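Side-chain contact in protein FimX (Pseudomonas aeruginosa PAO1, PDB 3HV8), which is a bacterial protein of the EAL-domain family, probably a signalling protein, whose barrel of strands and helices holds a bound C2E molecule: residues I192-D195 with G196-Q200. Numbering follows the deposited sequence.
Sequences IKID and GSFVQ
Asp195 OD2 takes two bonds from Ser197 where strand 191-194 of the EAL barrel gives way to the 3-10 segment 196-198: the backbone N closes an Asx turn, and OG adds a second, side-chain bond to the same oxygen. The hydroxyl OG of Ser197 donates to the anti lone pair of Asp195 OD2, the one turned away from OD1, at 2.7 Å. The backbone N of Ser197 reaches Asp195 OD2 at 3.0 Å, but from above the carboxylate, 48° out of its plane. Arriving on the anti lone pair and from above the plane, the two donors probably limit the rotation of the carboxylate. With CG opposite the backbone N (chi1 -168°), the acid leans forward along the chain toward the start of the turn.

The main chain of Asp195 adds a second link: Phe198 N donates to Asp195 O at 3.1 Å in a nearly straight bond (167° at the hydrogen), the i to i+3 bond of a 3-10 turn. Asp195 O also lies at the edge of the Phe198 ring, in its plane, 3.4 Å from Phe198 CD2, while CB of Asp195 is 4.0 Å from the same ring carbon. In the conformer modelled here, CD1 of Ile194 comes within 3.9 Å of Phe198 CB, approaching the ring at a slant; a second conformer of Ile194 leaves this contact less certain.

Helix 205-220 backs this apolar side, with Leu211 and Leu214 against Ile194 and Ile210 against Phe198. On the other side of the strand, Lys193 forms a salt bridge with Glu52. The Asp195 side chain is about 7 Å from the bound C2E, so this turn borders the ligand end of the barrel. There a water accepts from Gly196 N at 2.9 Å and donates only weakly to Asp195 OD1.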
# COMPACT_ATOMS: atom_id res chain seq x y z
N ILE A 192 6.63 6.59 -3.06
CA ILE A 192 5.53 7.52 -2.85
C ILE A 192 4.49 7.29 -3.92
O ILE A 192 4.78 7.41 -5.13
CB ILE A 192 6.01 8.99 -2.90
CG1 ILE A 192 7.05 9.30 -1.81
CG2 ILE A 192 4.82 9.93 -2.80
CD1 ILE A 192 6.47 9.25 -0.37
N LYS A 193 3.28 6.95 -3.49
CA LYS A 193 2.21 6.61 -4.40
C LYS A 193 1.27 7.79 -4.39
O LYS A 193 0.67 8.12 -3.36
CB LYS A 193 1.51 5.33 -3.94
CG LYS A 193 0.44 4.81 -4.89
CD LYS A 193 -0.05 3.46 -4.40
CE LYS A 193 -0.88 2.80 -5.46
NZ LYS A 193 -1.46 1.53 -4.94
N ILE A 194 1.16 8.46 -5.53
CA ILE A 194 0.38 9.69 -5.56
C ILE A 194 -1.12 9.40 -5.65
O ILE A 194 -1.55 8.34 -6.10
CB ILE A 194 0.83 10.64 -6.69
CG1 ILE A 194 0.42 10.12 -8.07
CG2 ILE A 194 2.35 10.91 -6.60
CD1 ILE A 194 0.62 11.16 -9.18
N ASP A 195 -1.92 10.37 -5.20
CA ASP A 195 -3.36 10.22 -5.18
C ASP A 195 -3.92 10.08 -6.60
O ASP A 195 -3.45 10.75 -7.53
CB ASP A 195 -3.99 11.44 -4.51
CG ASP A 195 -5.45 11.23 -4.19
OD1 ASP A 195 -5.73 10.49 -3.23
OD2 ASP A 195 -6.30 11.77 -4.91
N GLY A 196 -4.94 9.23 -6.76
CA GLY A 196 -5.55 8.99 -8.05
C GLY A 196 -6.18 10.22 -8.68
O GLY A 196 -6.37 10.27 -9.90
N SER A 197 -6.47 11.23 -7.87
CA SER A 197 -7.04 12.47 -8.39
C SER A 197 -6.12 13.13 -9.43
O SER A 197 -6.60 13.85 -10.32
CB SER A 197 -7.33 13.46 -7.26
OG SER A 197 -6.15 13.85 -6.58
N PHE A 198 -4.82 12.89 -9.33
CA PHE A 198 -3.86 13.56 -10.20
C PHE A 198 -3.86 13.04 -11.63
O PHE A 198 -3.28 13.69 -12.52
CB PHE A 198 -2.45 13.50 -9.63
CG PHE A 198 -2.25 14.40 -8.44
CD1 PHE A 198 -1.95 15.74 -8.62
CD2 PHE A 198 -2.35 13.90 -7.15
CE1 PHE A 198 -1.77 16.58 -7.53
CE2 PHE A 198 -2.17 14.73 -6.06
CZ PHE A 198 -1.88 16.07 -6.25
N VAL A 199 -4.48 11.89 -11.88
CA VAL A 199 -4.54 11.39 -13.26
C VAL A 199 -5.92 11.56 -13.88
O VAL A 199 -6.21 10.98 -14.92
CB VAL A 199 -4.06 9.93 -13.42
CG1 VAL A 199 -2.59 9.84 -13.04
CG2 VAL A 199 -4.91 8.98 -12.60
N GLN A 200 -6.76 12.37 -13.25
CA GLN A 200 -8.06 12.69 -13.84
C GLN A 200 -7.89 13.96 -14.67
O GLN A 200 -7.04 14.81 -14.36
CB GLN A 200 -9.12 12.88 -12.75
CG GLN A 200 -9.13 11.82 -11.66
CD GLN A 200 -9.32 10.41 -12.19
OE1 GLN A 200 -8.72 9.45 -11.70
NE2 GLN A 200 -10.16 10.28 -13.21
O HOH W 1 -5.94 7.45 -4.70